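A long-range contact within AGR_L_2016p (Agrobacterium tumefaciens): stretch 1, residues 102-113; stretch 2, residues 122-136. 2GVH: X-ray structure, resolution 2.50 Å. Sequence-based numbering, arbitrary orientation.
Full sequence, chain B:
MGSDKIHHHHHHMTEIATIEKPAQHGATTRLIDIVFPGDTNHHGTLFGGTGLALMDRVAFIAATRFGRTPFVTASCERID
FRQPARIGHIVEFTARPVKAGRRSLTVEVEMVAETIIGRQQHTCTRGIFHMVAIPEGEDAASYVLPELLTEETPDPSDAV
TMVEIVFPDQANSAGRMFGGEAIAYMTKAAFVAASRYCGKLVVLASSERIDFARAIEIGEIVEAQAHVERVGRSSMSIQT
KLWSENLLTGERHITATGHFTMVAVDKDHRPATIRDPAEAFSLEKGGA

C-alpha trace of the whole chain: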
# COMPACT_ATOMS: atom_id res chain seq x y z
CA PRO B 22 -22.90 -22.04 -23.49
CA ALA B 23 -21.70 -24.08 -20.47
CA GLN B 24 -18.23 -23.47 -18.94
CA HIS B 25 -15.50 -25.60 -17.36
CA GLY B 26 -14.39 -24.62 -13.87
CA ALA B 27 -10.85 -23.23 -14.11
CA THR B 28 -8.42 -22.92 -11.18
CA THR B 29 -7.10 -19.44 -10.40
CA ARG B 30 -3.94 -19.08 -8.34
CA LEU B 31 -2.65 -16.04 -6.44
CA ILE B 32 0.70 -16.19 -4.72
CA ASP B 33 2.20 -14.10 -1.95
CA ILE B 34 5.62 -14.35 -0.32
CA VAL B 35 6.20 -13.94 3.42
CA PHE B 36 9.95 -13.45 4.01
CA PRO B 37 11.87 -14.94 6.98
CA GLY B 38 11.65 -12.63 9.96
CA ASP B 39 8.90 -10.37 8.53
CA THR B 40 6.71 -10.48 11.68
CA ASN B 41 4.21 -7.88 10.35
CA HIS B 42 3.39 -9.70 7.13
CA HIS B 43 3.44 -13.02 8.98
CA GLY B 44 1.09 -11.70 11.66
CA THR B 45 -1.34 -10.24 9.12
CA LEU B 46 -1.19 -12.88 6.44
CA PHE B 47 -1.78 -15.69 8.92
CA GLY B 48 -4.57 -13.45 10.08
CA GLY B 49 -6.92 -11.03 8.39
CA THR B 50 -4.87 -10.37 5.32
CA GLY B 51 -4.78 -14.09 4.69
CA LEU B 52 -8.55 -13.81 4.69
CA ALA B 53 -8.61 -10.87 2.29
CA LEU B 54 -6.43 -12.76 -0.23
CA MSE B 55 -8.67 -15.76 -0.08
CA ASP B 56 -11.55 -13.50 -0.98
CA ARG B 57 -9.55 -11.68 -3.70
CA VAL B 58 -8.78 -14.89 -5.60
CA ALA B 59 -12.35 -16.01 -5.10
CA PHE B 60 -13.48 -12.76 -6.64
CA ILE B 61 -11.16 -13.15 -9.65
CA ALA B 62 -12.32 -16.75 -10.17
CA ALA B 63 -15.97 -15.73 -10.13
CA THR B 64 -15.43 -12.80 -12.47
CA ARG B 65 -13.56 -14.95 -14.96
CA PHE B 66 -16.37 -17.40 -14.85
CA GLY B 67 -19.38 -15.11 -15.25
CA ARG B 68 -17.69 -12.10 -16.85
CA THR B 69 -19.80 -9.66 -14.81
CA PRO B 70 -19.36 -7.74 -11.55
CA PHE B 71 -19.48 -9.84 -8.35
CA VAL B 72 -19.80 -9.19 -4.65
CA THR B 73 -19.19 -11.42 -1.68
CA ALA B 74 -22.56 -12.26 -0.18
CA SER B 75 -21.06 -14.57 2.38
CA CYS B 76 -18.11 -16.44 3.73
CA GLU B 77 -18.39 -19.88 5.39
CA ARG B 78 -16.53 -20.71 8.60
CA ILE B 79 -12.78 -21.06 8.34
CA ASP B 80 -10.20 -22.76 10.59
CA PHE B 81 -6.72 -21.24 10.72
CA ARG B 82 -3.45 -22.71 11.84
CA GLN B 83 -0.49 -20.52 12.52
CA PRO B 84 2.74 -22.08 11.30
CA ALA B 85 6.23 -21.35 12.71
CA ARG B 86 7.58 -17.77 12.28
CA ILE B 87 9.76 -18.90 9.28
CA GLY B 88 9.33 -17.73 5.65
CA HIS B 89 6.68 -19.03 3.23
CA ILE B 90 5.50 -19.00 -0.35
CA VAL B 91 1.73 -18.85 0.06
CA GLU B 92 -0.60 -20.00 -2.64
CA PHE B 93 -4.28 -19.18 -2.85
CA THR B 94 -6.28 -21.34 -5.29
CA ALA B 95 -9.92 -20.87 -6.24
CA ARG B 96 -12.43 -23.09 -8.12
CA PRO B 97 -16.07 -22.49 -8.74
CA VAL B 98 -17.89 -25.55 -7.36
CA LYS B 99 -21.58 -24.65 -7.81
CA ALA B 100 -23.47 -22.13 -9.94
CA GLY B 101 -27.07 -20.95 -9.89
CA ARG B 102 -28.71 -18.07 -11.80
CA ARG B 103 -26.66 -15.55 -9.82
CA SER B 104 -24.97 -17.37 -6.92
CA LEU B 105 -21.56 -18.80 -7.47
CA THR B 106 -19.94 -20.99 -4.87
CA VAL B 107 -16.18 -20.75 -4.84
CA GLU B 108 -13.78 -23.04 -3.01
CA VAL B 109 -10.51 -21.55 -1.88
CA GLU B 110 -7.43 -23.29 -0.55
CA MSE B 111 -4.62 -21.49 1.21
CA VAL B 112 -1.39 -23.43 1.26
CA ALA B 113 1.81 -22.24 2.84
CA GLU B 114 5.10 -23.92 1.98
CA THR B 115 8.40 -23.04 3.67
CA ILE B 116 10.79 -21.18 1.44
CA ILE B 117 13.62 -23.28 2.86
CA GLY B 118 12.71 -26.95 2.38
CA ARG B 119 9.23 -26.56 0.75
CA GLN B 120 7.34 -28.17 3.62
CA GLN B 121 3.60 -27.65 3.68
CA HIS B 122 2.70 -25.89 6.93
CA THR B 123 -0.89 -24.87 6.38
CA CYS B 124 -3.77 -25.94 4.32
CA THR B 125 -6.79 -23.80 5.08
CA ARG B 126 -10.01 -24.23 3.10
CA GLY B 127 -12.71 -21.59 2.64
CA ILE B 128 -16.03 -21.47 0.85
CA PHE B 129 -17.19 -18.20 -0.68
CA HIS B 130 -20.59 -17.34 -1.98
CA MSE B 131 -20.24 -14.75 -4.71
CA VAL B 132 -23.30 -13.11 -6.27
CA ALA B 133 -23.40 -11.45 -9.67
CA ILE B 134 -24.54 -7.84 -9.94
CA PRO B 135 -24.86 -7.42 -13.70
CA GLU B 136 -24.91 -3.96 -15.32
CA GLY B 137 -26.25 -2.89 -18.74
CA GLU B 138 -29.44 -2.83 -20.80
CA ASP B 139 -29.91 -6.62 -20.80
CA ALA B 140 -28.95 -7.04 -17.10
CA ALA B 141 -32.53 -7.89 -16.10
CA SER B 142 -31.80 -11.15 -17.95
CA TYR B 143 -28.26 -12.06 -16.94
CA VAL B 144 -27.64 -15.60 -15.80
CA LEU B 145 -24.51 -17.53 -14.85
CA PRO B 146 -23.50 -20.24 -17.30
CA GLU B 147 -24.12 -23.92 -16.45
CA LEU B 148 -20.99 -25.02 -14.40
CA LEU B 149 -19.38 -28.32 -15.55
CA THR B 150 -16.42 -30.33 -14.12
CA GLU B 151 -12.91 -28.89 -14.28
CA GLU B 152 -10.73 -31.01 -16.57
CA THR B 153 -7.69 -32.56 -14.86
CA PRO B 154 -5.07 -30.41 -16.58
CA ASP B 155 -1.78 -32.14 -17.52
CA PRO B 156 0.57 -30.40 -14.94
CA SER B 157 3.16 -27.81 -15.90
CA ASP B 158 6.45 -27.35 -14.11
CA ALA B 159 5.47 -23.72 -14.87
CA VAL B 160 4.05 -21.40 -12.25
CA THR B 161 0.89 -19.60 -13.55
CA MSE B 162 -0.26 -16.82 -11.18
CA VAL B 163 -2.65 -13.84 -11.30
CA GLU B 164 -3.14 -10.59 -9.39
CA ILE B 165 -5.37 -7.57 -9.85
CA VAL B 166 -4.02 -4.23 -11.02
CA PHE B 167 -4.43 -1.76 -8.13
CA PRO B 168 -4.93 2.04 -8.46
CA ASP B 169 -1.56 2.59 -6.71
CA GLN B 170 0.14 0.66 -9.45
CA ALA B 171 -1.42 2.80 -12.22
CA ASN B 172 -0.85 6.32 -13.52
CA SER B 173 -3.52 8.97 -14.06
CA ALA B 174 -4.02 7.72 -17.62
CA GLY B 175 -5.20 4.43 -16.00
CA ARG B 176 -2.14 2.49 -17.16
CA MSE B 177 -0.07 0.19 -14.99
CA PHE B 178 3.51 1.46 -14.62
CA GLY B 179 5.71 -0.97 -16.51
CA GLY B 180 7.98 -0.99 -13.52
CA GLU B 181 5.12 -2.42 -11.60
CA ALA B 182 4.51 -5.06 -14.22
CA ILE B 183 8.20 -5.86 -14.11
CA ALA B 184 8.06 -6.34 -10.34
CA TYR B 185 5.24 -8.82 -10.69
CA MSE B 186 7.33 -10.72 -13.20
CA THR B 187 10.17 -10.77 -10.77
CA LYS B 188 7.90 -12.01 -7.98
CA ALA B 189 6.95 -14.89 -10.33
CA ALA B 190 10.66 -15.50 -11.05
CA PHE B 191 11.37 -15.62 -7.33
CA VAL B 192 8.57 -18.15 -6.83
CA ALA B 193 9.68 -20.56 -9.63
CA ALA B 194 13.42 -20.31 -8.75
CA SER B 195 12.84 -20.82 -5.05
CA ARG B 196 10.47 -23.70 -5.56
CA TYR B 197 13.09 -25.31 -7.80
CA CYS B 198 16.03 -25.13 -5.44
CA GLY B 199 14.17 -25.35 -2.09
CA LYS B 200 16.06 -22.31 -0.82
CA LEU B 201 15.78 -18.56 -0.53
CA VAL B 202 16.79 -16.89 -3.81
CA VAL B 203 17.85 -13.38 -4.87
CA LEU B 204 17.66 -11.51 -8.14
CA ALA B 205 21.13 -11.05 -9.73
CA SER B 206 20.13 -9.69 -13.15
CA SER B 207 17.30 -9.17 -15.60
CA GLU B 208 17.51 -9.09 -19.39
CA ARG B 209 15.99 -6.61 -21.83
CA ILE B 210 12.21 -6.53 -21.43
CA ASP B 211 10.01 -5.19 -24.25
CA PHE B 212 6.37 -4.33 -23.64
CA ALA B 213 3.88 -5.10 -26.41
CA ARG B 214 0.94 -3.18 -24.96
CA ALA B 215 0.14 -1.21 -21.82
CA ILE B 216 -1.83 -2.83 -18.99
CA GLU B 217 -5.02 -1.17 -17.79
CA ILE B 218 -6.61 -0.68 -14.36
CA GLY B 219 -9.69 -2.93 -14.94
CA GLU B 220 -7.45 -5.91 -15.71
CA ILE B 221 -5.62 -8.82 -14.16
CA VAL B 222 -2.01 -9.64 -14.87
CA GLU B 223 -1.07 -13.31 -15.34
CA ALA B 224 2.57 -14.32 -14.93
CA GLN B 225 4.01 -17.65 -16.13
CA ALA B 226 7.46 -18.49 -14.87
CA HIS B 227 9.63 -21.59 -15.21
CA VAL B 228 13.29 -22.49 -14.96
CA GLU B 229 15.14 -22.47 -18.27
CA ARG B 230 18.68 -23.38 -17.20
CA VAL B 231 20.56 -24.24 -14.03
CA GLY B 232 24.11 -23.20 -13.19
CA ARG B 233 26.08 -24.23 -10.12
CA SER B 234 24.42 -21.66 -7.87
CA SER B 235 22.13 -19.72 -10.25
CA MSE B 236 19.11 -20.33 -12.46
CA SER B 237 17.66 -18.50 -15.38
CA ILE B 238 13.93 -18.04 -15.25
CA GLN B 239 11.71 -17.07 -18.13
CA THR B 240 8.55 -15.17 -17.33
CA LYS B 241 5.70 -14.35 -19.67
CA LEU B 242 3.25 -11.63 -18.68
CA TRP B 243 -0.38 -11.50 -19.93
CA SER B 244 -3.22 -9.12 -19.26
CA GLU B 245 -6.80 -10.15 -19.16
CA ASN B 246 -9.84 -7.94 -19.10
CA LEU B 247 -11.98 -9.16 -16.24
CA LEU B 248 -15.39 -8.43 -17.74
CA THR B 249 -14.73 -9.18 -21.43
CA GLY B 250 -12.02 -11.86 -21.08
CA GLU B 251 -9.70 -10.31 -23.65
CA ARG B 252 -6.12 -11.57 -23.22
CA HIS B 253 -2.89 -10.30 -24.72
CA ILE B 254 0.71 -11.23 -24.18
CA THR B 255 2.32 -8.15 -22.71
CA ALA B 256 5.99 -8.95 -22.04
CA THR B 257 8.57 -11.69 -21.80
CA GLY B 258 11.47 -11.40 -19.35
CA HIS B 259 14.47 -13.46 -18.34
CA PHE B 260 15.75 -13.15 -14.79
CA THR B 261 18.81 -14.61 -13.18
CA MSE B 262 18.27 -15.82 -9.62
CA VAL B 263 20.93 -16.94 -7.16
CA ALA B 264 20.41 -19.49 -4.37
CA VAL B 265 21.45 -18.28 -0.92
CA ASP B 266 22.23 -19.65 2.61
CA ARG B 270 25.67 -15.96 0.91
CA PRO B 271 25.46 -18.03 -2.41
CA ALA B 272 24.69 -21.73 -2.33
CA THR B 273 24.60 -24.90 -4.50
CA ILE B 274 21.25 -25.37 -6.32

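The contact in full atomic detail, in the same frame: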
# COMPACT_ATOMS: atom_id res chain seq x y z
N ARG B 102 -28.39 -19.17 -10.88
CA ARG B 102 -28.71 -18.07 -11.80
C ARG B 102 -27.70 -16.97 -11.50
O ARG B 102 -27.12 -16.39 -12.43
CB ARG B 102 -30.13 -17.53 -11.56
CG ARG B 102 -31.01 -17.33 -12.85
CD ARG B 102 -32.45 -16.67 -12.60
NE ARG B 102 -32.33 -15.24 -12.23
CZ ARG B 102 -33.25 -14.28 -12.34
NH1 ARG B 102 -34.52 -14.51 -12.84
NH2 ARG B 102 -32.89 -13.06 -11.94
N ARG B 103 -27.50 -16.68 -10.22
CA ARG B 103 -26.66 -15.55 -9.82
C ARG B 103 -25.67 -15.81 -8.67
O ARG B 103 -24.75 -15.00 -8.42
CB ARG B 103 -27.50 -14.30 -9.57
CG ARG B 103 -27.63 -13.45 -10.82
CD ARG B 103 -28.77 -12.46 -10.73
NE ARG B 103 -29.31 -12.12 -12.05
CZ ARG B 103 -29.71 -10.90 -12.39
NH1 ARG B 103 -29.63 -9.91 -11.52
NH2 ARG B 103 -30.17 -10.67 -13.60
N SER B 104 -25.85 -16.95 -8.01
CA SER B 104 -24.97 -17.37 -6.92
C SER B 104 -23.91 -18.28 -7.46
O SER B 104 -24.21 -19.29 -8.13
CB SER B 104 -25.75 -18.17 -5.89
OG SER B 104 -26.42 -17.31 -5.00
N LEU B 105 -22.67 -17.94 -7.16
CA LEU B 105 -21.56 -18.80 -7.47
C LEU B 105 -20.90 -19.21 -6.17
O LEU B 105 -20.62 -18.38 -5.33
CB LEU B 105 -20.57 -18.08 -8.37
CG LEU B 105 -19.45 -18.89 -9.00
CD1 LEU B 105 -20.00 -19.85 -10.06
CD2 LEU B 105 -18.49 -17.93 -9.60
N THR B 106 -20.68 -20.50 -6.01
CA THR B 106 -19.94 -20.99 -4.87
C THR B 106 -18.49 -21.20 -5.26
O THR B 106 -18.20 -21.86 -6.24
CB THR B 106 -20.55 -22.30 -4.39
OG1 THR B 106 -21.97 -22.15 -4.37
CG2 THR B 106 -20.07 -22.62 -2.99
N VAL B 107 -17.58 -20.62 -4.51
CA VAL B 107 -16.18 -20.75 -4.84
C VAL B 107 -15.39 -21.35 -3.69
O VAL B 107 -15.51 -20.93 -2.55
CB VAL B 107 -15.57 -19.41 -5.27
CG1 VAL B 107 -14.16 -19.62 -5.74
CG2 VAL B 107 -16.38 -18.79 -6.40
N GLU B 108 -14.58 -22.35 -4.00
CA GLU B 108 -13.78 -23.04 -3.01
C GLU B 108 -12.36 -22.54 -3.07
O GLU B 108 -11.75 -22.52 -4.14
CB GLU B 108 -13.81 -24.52 -3.31
CG GLU B 108 -13.10 -25.41 -2.31
CD GLU B 108 -13.36 -26.88 -2.62
OE1 GLU B 108 -12.70 -27.43 -3.53
OE2 GLU B 108 -14.25 -27.47 -1.96
N VAL B 109 -11.83 -22.16 -1.92
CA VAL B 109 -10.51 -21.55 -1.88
C VAL B 109 -9.60 -22.29 -0.91
O VAL B 109 -9.97 -22.52 0.24
CB VAL B 109 -10.61 -20.08 -1.46
CG1 VAL B 109 -9.21 -19.44 -1.30
CG2 VAL B 109 -11.42 -19.34 -2.47
N GLU B 110 -8.41 -22.64 -1.38
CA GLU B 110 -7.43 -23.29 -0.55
C GLU B 110 -6.26 -22.37 -0.37
O GLU B 110 -5.80 -21.75 -1.32
CB GLU B 110 -6.96 -24.60 -1.18
CG GLU B 110 -7.68 -25.84 -0.71
N MSE B 111 -5.79 -22.28 0.87
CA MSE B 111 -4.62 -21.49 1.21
C MSE B 111 -3.48 -22.39 1.73
O MSE B 111 -3.49 -22.92 2.87
CB MSE B 111 -4.96 -20.43 2.25
CG MSE B 111 -3.73 -19.77 2.90
SE MSE B 111 -4.18 -18.46 4.32
CE MSE B 111 -2.44 -18.05 4.93
N VAL B 112 -2.47 -22.57 0.89
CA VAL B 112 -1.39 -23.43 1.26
C VAL B 112 -0.06 -22.69 1.45
O VAL B 112 0.43 -22.01 0.57
CB VAL B 112 -1.21 -24.51 0.22
CG1 VAL B 112 0.02 -25.34 0.57
CG2 VAL B 112 -2.49 -25.38 0.12
N ALA B 113 0.55 -22.86 2.60
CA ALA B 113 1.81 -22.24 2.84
C ALA B 113 2.89 -23.29 2.80
O ALA B 113 2.76 -24.33 3.44
CB ALA B 113 1.79 -21.55 4.19
N HIS B 122 2.96 -26.22 5.55
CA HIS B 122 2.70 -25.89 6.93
C HIS B 122 1.25 -25.58 7.20
O HIS B 122 0.77 -25.74 8.33
CB HIS B 122 3.52 -24.69 7.36
CG HIS B 122 4.84 -25.06 7.92
ND1 HIS B 122 5.67 -24.15 8.52
CD2 HIS B 122 5.48 -26.25 7.97
CE1 HIS B 122 6.77 -24.75 8.90
NE2 HIS B 122 6.68 -26.03 8.58
N THR B 123 0.55 -25.08 6.20
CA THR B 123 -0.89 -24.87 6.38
C THR B 123 -1.63 -25.38 5.19
O THR B 123 -1.06 -25.60 4.15
CB THR B 123 -1.37 -23.37 6.51
OG1 THR B 123 -1.27 -22.72 5.24
CG2 THR B 123 -0.63 -22.57 7.63
N CYS B 124 -2.93 -25.49 5.37
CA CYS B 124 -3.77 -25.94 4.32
C CYS B 124 -5.22 -25.59 4.59
O CYS B 124 -6.07 -26.46 4.68
CB CYS B 124 -3.62 -27.43 4.20
SG CYS B 124 -4.49 -27.93 2.74
N THR B 125 -5.50 -24.30 4.71
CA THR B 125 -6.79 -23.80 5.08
C THR B 125 -7.78 -23.78 3.89
O THR B 125 -7.44 -23.41 2.77
CB THR B 125 -6.60 -22.43 5.63
OG1 THR B 125 -5.73 -22.51 6.76
CG2 THR B 125 -7.92 -21.84 6.05
N ARG B 126 -9.00 -24.19 4.15
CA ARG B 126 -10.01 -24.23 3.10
C ARG B 126 -11.10 -23.23 3.43
O ARG B 126 -11.50 -23.12 4.58
CB ARG B 126 -10.57 -25.64 3.00
CG ARG B 126 -11.81 -25.79 2.21
CD ARG B 126 -12.38 -27.15 2.42
NE ARG B 126 -13.27 -27.51 1.33
CZ ARG B 126 -14.58 -27.73 1.46
NH1 ARG B 126 -15.18 -27.67 2.65
NH2 ARG B 126 -15.27 -28.04 0.37
N GLY B 127 -11.55 -22.47 2.45
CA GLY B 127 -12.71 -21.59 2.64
C GLY B 127 -13.74 -21.73 1.54
O GLY B 127 -13.42 -22.12 0.42
N ILE B 128 -14.98 -21.40 1.84
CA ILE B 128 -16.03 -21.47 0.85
C ILE B 128 -16.67 -20.11 0.75
O ILE B 128 -17.16 -19.58 1.74
CB ILE B 128 -17.09 -22.52 1.20
CG1 ILE B 128 -16.55 -23.94 0.99
CG2 ILE B 128 -18.32 -22.33 0.36
N PHE B 129 -16.67 -19.54 -0.45
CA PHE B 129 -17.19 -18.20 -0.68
C PHE B 129 -18.39 -18.20 -1.56
O PHE B 129 -18.42 -18.87 -2.58
CB PHE B 129 -16.12 -17.33 -1.28
CG PHE B 129 -15.07 -16.94 -0.32
CD1 PHE B 129 -14.02 -17.81 -0.02
CD2 PHE B 129 -15.10 -15.68 0.27
CE1 PHE B 129 -13.00 -17.42 0.90
CE2 PHE B 129 -14.08 -15.28 1.20
CZ PHE B 129 -13.05 -16.15 1.52
N HIS B 130 -19.40 -17.45 -1.16
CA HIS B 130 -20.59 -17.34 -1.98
C HIS B 130 -20.62 -16.00 -2.65
O HIS B 130 -20.96 -14.97 -2.01
CB HIS B 130 -21.84 -17.58 -1.14
CG HIS B 130 -21.88 -18.93 -0.49
ND1 HIS B 130 -22.47 -20.03 -1.09
CD2 HIS B 130 -21.40 -19.36 0.70
CE1 HIS B 130 -22.36 -21.07 -0.29
NE2 HIS B 130 -21.70 -20.69 0.80
N MSE B 131 -20.21 -15.98 -3.92
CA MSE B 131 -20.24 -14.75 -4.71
C MSE B 131 -21.62 -14.64 -5.33
O MSE B 131 -22.29 -15.63 -5.50
CB MSE B 131 -19.19 -14.75 -5.80
CG MSE B 131 -17.81 -15.21 -5.35
SE MSE B 131 -17.15 -14.26 -3.80
CE MSE B 131 -16.69 -12.54 -4.62
N VAL B 132 -22.04 -13.41 -5.60
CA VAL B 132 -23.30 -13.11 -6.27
C VAL B 132 -22.99 -12.10 -7.36
O VAL B 132 -22.17 -11.18 -7.16
CB VAL B 132 -24.32 -12.51 -5.29
CG1 VAL B 132 -25.55 -12.00 -6.02
CG2 VAL B 132 -24.71 -13.52 -4.24
N ALA B 133 -23.62 -12.30 -8.51
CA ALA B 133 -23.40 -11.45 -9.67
C ALA B 133 -24.28 -10.24 -9.56
O ALA B 133 -25.45 -10.36 -9.25
CB ALA B 133 -23.74 -12.23 -10.93
N ILE B 134 -23.72 -9.05 -9.80
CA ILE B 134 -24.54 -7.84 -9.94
C ILE B 134 -24.32 -7.30 -11.35
O ILE B 134 -23.47 -6.44 -11.56
CB ILE B 134 -24.18 -6.73 -8.92
CG1 ILE B 134 -24.08 -7.30 -7.48
CG2 ILE B 134 -25.17 -5.57 -9.04
CD1 ILE B 134 -25.38 -7.58 -6.82
N PRO B 135 -25.08 -7.82 -12.31
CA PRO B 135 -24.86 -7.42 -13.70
C PRO B 135 -25.32 -5.99 -13.98
O PRO B 135 -26.31 -5.52 -13.40
CB PRO B 135 -25.72 -8.43 -14.49
CG PRO B 135 -26.81 -8.82 -13.53
CD PRO B 135 -26.17 -8.80 -12.17
N GLU B 136 -24.58 -5.31 -14.86
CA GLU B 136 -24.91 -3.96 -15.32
C GLU B 136 -25.31 -4.02 -16.81
O GLU B 136 -25.09 -5.03 -17.48
CB GLU B 136 -23.70 -3.04 -15.10

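On the buried face of two antiparallel strands, Val109 CG2 lies 3.9 Å from Phe129 CD1 and Val107 CG2 lies 4.0 Å from Met131 CG, a selenomethionine whose chain then leads away from the partner strand; Leu105 and Met111 extend this apolar row. The two stretches bury 1057 Å² between them. Gly127, opposite Val109, leaves room for the Phe129 ring: a CB there would sit 3.4 Å from Phe129 CE1.

Beneath the side chains, paired backbone hydrogen bonds recur at every second residue from Leu105 to Met111. Val107 N donates to Phe129 O (2.7 Å) and Phe129 N to Val107 O (2.8 Å); Val109 N donates to Gly127 O (2.8 Å) and Gly127 N to Val109 O (2.7 Å). Between these pairs, CA-H...O contacts such as Arg126 CA to Val109 O (3.3 Å) fill the gaps.

The other face is more exposed and mixed in character. Thr106 CG2 packs 3.8 Å from Ile128 CG2, while the extended side chains of Glu108 and Arg126 meet diagonally in a salt bridge, OE2 of Glu108 to NH2 of Arg126, 2.6 Å.

At one end, Ala133 N bonds Arg103 O (2.9 Å), and Pro135 CG covers one face of the Arg103 guanidinium, 3.6 Å from Arg103 NH1. At the other, His122 N donates to Ala113 O (2.8 Å), and Thr123 OG1 accepts a weak bond from Ala113 N (3.2 Å).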